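PDB 3OTN: SusD superfamily protein from Parabacteroides distasonis, which is a putative outer-membrane protein of the SusD family that probably binds carbohydrate or related nutrients at the cell surface. Local coordinates for residues I267-P270 / I275-Y278; F339-A344 / K350-W355. All coordinates share one frame; numbering follows the deposited sequence.

Contact 1. Residues I267-P270 / I275-Y278; sequences IFLP and ISAY
Leu269 meets the 275-278 segment with both of its methyls, one to each side of the forked end. Leu269 CD2 lies 4.1 Å from Ile275 CD1, while Leu269 CD1 comes to 3.9 Å from Ser276 CB and 4.0 Å from Tyr278 CD2. The methyl stands obliquely to the tyrosine ring, and the two side chains run at about a right angle to each other. The leucine's CG lies beside its own backbone N (chi1 -59°) with the chain then extended, which carries the fork across to the other segment. A second apolar pair lies next to it: Ile275 lays its delta methyl against the proline ring, where Ile275 CD1 sits 3.9 Å from Pro270 CD, and Pro270 CG is only slightly farther from the same methyl. The long branch of Ile275 gets there by standing between the backbone N and the carbonyl carbon (chi1 66°), so that CD1 alone serves both Leu269 and Pro270. Among the polar groups, Ser276 OG is hydrogen-bonded to the Glu281 carboxylate and takes a weak bond from Tyr278 N (3.2 Å, bent to 134°), so the hydroxyl is satisfied although its CB packs on leucine. This buried apolar patch joins two parts of the long loop between strand 249-253 and strand 286-287. Pro270 and Ile275 continue it onto Phe309 of strand 308-312 and Leu331 of strand 329-331, and Lys318, from the loop between those two strands, hydrogen-bonds the carbonyls of Ser276 and Tyr278.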
loop_
_atom_site.group_PDB
_atom_site.type_symbol
_atom_site.label_atom_id
_atom_site.label_comp_id
_atom_site.label_asym_id
_atom_site.label_seq_id
_atom_site.Cartn_x
_atom_site.Cartn_y
_atom_site.Cartn_z
ATOM N N ILE A 267 10.822 -2.146 11.960
ATOM C CA ILE A 267 10.501 -3.418 11.269
ATOM C C ILE A 267 11.610 -3.877 10.324
ATOM O O ILE A 267 11.895 -5.078 10.232
ATOM C CB ILE A 267 9.141 -3.261 10.476
ATOM C CG1 ILE A 267 7.949 -3.165 11.450
ATOM C CG2 ILE A 267 8.859 -4.361 9.462
ATOM C CD1 ILE A 267 7.690 -4.381 12.169
ATOM N N PHE A 268 12.225 -2.913 9.640
ATOM C CA PHE A 268 13.236 -3.176 8.613
ATOM C C PHE A 268 14.657 -3.308 9.136
ATOM O O PHE A 268 15.543 -3.772 8.413
ATOM C CB PHE A 268 13.210 -2.059 7.571
ATOM C CG PHE A 268 11.844 -1.811 6.993
ATOM C CD1 PHE A 268 11.367 -2.572 5.949
ATOM C CD2 PHE A 268 11.026 -0.827 7.521
ATOM C CE1 PHE A 268 10.093 -2.354 5.420
ATOM C CE2 PHE A 268 9.761 -0.607 7.006
ATOM C CZ PHE A 268 9.292 -1.367 5.951
ATOM N N LEU A 269 14.877 -2.944 10.394
ATOM C CA LEU A 269 16.220 -2.842 10.940
ATOM C C LEU A 269 16.628 -4.233 11.387
ATOM O O LEU A 269 15.769 -4.959 11.854
ATOM C CB LEU A 269 16.249 -1.879 12.133
ATOM C CG LEU A 269 15.813 -0.422 11.918
ATOM C CD1 LEU A 269 15.855 0.415 13.235
ATOM C CD2 LEU A 269 16.639 0.190 10.830
ATOM N N PRO A 270 17.911 -4.622 11.224
ATOM C CA PRO A 270 18.374 -5.983 11.587
ATOM C C PRO A 270 18.123 -6.328 13.031
ATOM O O PRO A 270 18.472 -5.545 13.911
ATOM C CB PRO A 270 19.903 -5.955 11.283
ATOM C CG PRO A 270 20.244 -4.543 11.038
ATOM C CD PRO A 270 18.988 -3.851 10.586
ATOM N N ILE A 275 22.126 -1.194 16.110
ATOM C CA ILE A 275 22.490 -0.094 15.205
ATOM C C ILE A 275 21.708 1.204 15.426
ATOM O O ILE A 275 22.035 2.206 14.805
ATOM C CB ILE A 275 22.354 -0.486 13.685
ATOM C CG1 ILE A 275 20.889 -0.749 13.273
ATOM C CG2 ILE A 275 23.305 -1.671 13.379
ATOM C CD1 ILE A 275 20.613 -0.554 11.736
ATOM N N SER A 276 20.683 1.157 16.278
ATOM C CA SER A 276 19.708 2.230 16.453
ATOM C C SER A 276 19.517 2.682 17.892
ATOM O O SER A 276 19.987 2.035 18.832
ATOM C CB SER A 276 18.346 1.800 15.915
ATOM O OG SER A 276 17.633 1.055 16.866
ATOM N N ALA A 277 18.794 3.797 18.026
ATOM C CA ALA A 277 18.430 4.424 19.316
ATOM C C ALA A 277 17.213 3.747 19.927
ATOM O O ALA A 277 16.905 3.970 21.081
ATOM C CB ALA A 277 18.125 5.932 19.128
ATOM N N TYR A 278 16.498 2.947 19.140
ATOM C CA TYR A 278 15.345 2.211 19.655
ATOM C C TYR A 278 15.784 1.193 20.709
ATOM O O TYR A 278 16.910 0.695 20.659
ATOM C CB TYR A 278 14.637 1.484 18.525
ATOM C CG TYR A 278 13.996 2.405 17.516
ATOM C CD1 TYR A 278 12.766 3.009 17.784
ATOM C CD2 TYR A 278 14.603 2.663 16.286
ATOM C CE1 TYR A 278 12.170 3.883 16.863
ATOM C CE2 TYR A 278 14.011 3.518 15.346
ATOM C CZ TYR A 278 12.791 4.131 15.637
ATOM O OH TYR A 278 12.192 4.972 14.688
#

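Contact 2. Residues F339-A344 / K350-W355; sequences FFDQVA and KSDLNW. With EDO (1,2-ethanediol), chain P.
Asp341 OD2 accepts a short hydrogen bond from Ser351 OG, 2.6 Å long, through its anti lone pair, on the side away from OD1. Ser351 OG is gripped twice, also accepting from Leu353 N at 3.1 Å and 160°, which closes an ST turn. Ala344 N donates to Asp341 OD1 at 3.2 Å, coming from well above the carboxylate plane. Water 1 lies within bonding distance of both Asp341 OD1 and Asp352 OD1 and may bridge them; it could soften the repulsion between two carboxylates whose nearest oxygens, Asp341 OD2 and Asp352 OD1, stand 3.9 Å apart. With CG opposite the backbone N (chi1 179°), the Asp341 carboxylate reaches both the helix start and the serine. With an alanine in its place, the Ala344 N-H would probably lose its cap and the Ser351 hydroxyl its acceptor across the contact, and with them the link between helix start and ST turn. Close to these bonds, the Ala344 methyl packs on Ser351, with Ala344 CB 3.6 Å from Ser351 CA. Farther along, Leu353 CD2 lies against the Phe339 carbonyl, and Trp355 sets the edge of its six-membered ring over one face of Phe339, Trp355 CZ3 reaching Phe339 CZ at 3.9 Å with the planes at 56°. The other carboxylate oxygen of Asp352, OD2, binds an ethanediol, probably from the crystallisation liquor, which also bonds to Leu257 and Asn258. Asn262 fastens the 350-355 segment further, through the backbone of Ser351 and the carbonyl of Leu353. Asp341 is thus the N-cap of helix 342-348, and the same carboxylate ties that helix start to the ST turn leading into strand 355-356.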
loop_
_atom_site.group_PDB
_atom_site.type_symbol
_atom_site.label_atom_id
_atom_site.label_comp_id
_atom_site.label_asym_id
_atom_site.label_seq_id
_atom_site.Cartn_x
_atom_site.Cartn_y
_atom_site.Cartn_z
ATOM N N PHE A 339 13.336 2.996 3.825
ATOM C CA PHE A 339 12.546 3.758 4.799
ATOM C C PHE A 339 13.341 4.137 6.049
ATOM O O PHE A 339 12.764 4.371 7.079
ATOM C CB PHE A 339 11.322 2.929 5.177
ATOM C CG PHE A 339 10.576 2.383 3.978
ATOM C CD1 PHE A 339 10.003 3.249 3.056
ATOM C CD2 PHE A 339 10.457 1.010 3.765
ATOM C CE1 PHE A 339 9.293 2.763 1.954
ATOM C CE2 PHE A 339 9.752 0.519 2.659
ATOM C CZ PHE A 339 9.165 1.404 1.768
ATOM N N PHE A 340 14.655 4.280 5.901
ATOM C CA PHE A 340 15.569 4.550 7.010
ATOM C C PHE A 340 15.591 6.056 7.369
ATOM O O PHE A 340 16.388 6.859 6.857
ATOM C CB PHE A 340 16.940 3.991 6.635
ATOM C CG PHE A 340 17.923 3.885 7.767
ATOM C CD1 PHE A 340 18.698 4.988 8.165
ATOM C CD2 PHE A 340 18.180 2.644 8.354
ATOM C CE1 PHE A 340 19.660 4.843 9.184
ATOM C CE2 PHE A 340 19.091 2.512 9.356
ATOM C CZ PHE A 340 19.852 3.613 9.769
ATOM N N ASP A 341 14.647 6.424 8.224
ATOM C CA ASP A 341 14.563 7.752 8.846
ATOM C C ASP A 341 15.773 7.873 9.756
ATOM O O ASP A 341 15.765 7.422 10.906
ATOM C CB ASP A 341 13.214 7.885 9.591
ATOM C CG ASP A 341 13.034 9.242 10.311
ATOM O OD1 ASP A 341 13.985 10.048 10.432
ATOM O OD2 ASP A 341 11.914 9.466 10.811
ATOM N N GLN A 342 16.815 8.488 9.215
ATOM C CA GLN A 342 18.112 8.500 9.832
ATOM C C GLN A 342 18.144 9.252 11.164
ATOM O O GLN A 342 18.794 8.805 12.107
ATOM C CB GLN A 342 19.152 9.075 8.887
ATOM C CG GLN A 342 20.573 8.905 9.405
ATOM C CD GLN A 342 21.607 8.999 8.302
ATOM O OE1 GLN A 342 21.523 9.890 7.438
ATOM N NE2 GLN A 342 22.584 8.065 8.307
ATOM N N VAL A 343 17.427 10.367 11.251
ATOM C CA VAL A 343 17.285 11.079 12.524
ATOM C C VAL A 343 16.620 10.185 13.583
ATOM O O VAL A 343 17.054 10.149 14.727
ATOM C CB VAL A 343 16.522 12.436 12.356
ATOM C CG1 VAL A 343 16.202 13.043 13.722
ATOM C CG2 VAL A 343 17.410 13.420 11.527
ATOM N N ALA A 344 15.606 9.433 13.180
ATOM C CA ALA A 344 14.901 8.550 14.107
ATOM C C ALA A 344 15.826 7.418 14.589
ATOM O O ALA A 344 15.908 7.123 15.805
ATOM C CB ALA A 344 13.610 8.008 13.471
ATOM N N LYS A 350 11.911 8.312 17.380
ATOM C CA LYS A 350 10.572 8.846 17.191
ATOM C C LYS A 350 10.455 9.344 15.749
ATOM O O LYS A 350 10.706 10.528 15.456
ATOM C CB LYS A 350 10.276 10.003 18.162
ATOM C CG LYS A 350 10.266 9.674 19.640
ATOM C CD LYS A 350 9.845 10.903 20.443
ATOM C CE LYS A 350 9.972 10.699 21.942
ATOM N NZ LYS A 350 9.707 11.952 22.665
ATOM N N SER A 351 10.112 8.421 14.853
ATOM C CA SER A 351 10.057 8.740 13.445
ATOM C C SER A 351 8.806 9.500 13.121
ATOM O O SER A 351 7.699 9.060 13.466
ATOM C CB SER A 351 10.071 7.492 12.589
ATOM O OG SER A 351 9.910 7.842 11.225
ATOM N N ASP A 352 8.994 10.607 12.402
ATOM C CA ASP A 352 7.894 11.397 11.854
ATOM C C ASP A 352 7.862 11.292 10.325
ATOM O O ASP A 352 7.423 12.210 9.618
ATOM C CB ASP A 352 7.959 12.850 12.356
ATOM C CG ASP A 352 9.278 13.536 12.101
ATOM O OD1 ASP A 352 10.243 12.900 11.636
ATOM O OD2 ASP A 352 9.361 14.754 12.383
ATOM N N LEU A 353 8.284 10.134 9.824
ATOM C CA LEU A 353 8.229 9.810 8.385
ATOM C C LEU A 353 6.852 9.226 8.017
ATOM O O LEU A 353 6.424 8.220 8.590
ATOM C CB LEU A 353 9.347 8.805 7.989
ATOM C CG LEU A 353 9.453 8.359 6.530
ATOM C CD1 LEU A 353 9.778 9.522 5.530
ATOM C CD2 LEU A 353 10.463 7.172 6.367
ATOM N N ASN A 354 6.185 9.840 7.030
ATOM C CA ASN A 354 4.868 9.365 6.559
ATOM C C ASN A 354 5.045 8.026 5.838
ATOM O O ASN A 354 6.168 7.698 5.402
ATOM C CB ASN A 354 4.199 10.406 5.620
ATOM C CG ASN A 354 3.465 11.506 6.366
ATOM O OD1 ASN A 354 3.523 11.586 7.581
ATOM N ND2 ASN A 354 2.755 12.385 5.614
ATOM N N TRP A 355 3.980 7.233 5.787
ATOM C CA TRP A 355 3.901 6.003 4.965
ATOM C C TRP A 355 2.950 6.238 3.783
ATOM O O TRP A 355 1.791 6.591 3.975
ATOM C CB TRP A 355 3.442 4.827 5.801
ATOM C CG TRP A 355 3.183 3.541 5.071
ATOM C CD1 TRP A 355 1.958 3.058 4.672
ATOM C CD2 TRP A 355 4.149 2.583 4.622
ATOM N NE1 TRP A 355 2.110 1.856 4.052
ATOM C CE2 TRP A 355 3.436 1.534 4.005
ATOM C CE3 TRP A 355 5.542 2.483 4.730
ATOM C CZ2 TRP A 355 4.064 0.418 3.470
ATOM C CZ3 TRP A 355 6.175 1.358 4.207
ATOM C CH2 TRP A 355 5.426 0.345 3.582
HETATM C C1 EDO P . 5.906 17.911 13.757
HETATM O O1 EDO P . 5.244 17.294 14.897
HETATM C C2 EDO P . 7.238 17.253 13.370
HETATM O O2 EDO P . 7.147 15.820 13.250
HETATM O O HOH W 1 12.970 12.074 12.042
#

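Following the chain from the N terminus, contact 1 comes first, closing a short excursion within the long loop between strands 249-253 and 286-287. The chain then passes through strand 286-287, helix 289-292 and strands 308-312, 329-331 and 334-336 before contact 2 opens; this one closes around helix 342-348 and leads into strand 355-356. The two are in series, neither nested nor crossed, yet their centres lie about 11 Å apart and they touch. Phe268 CZ packs 3.4 Å from Phe339 CD2, Leu269 meets Phe340, and the Tyr278 hydroxyl lies against Ala344 and Ser351. A backbone bond between Ala277 and Val345 also joins the first loop to the short helix, tying both loops into one buried region.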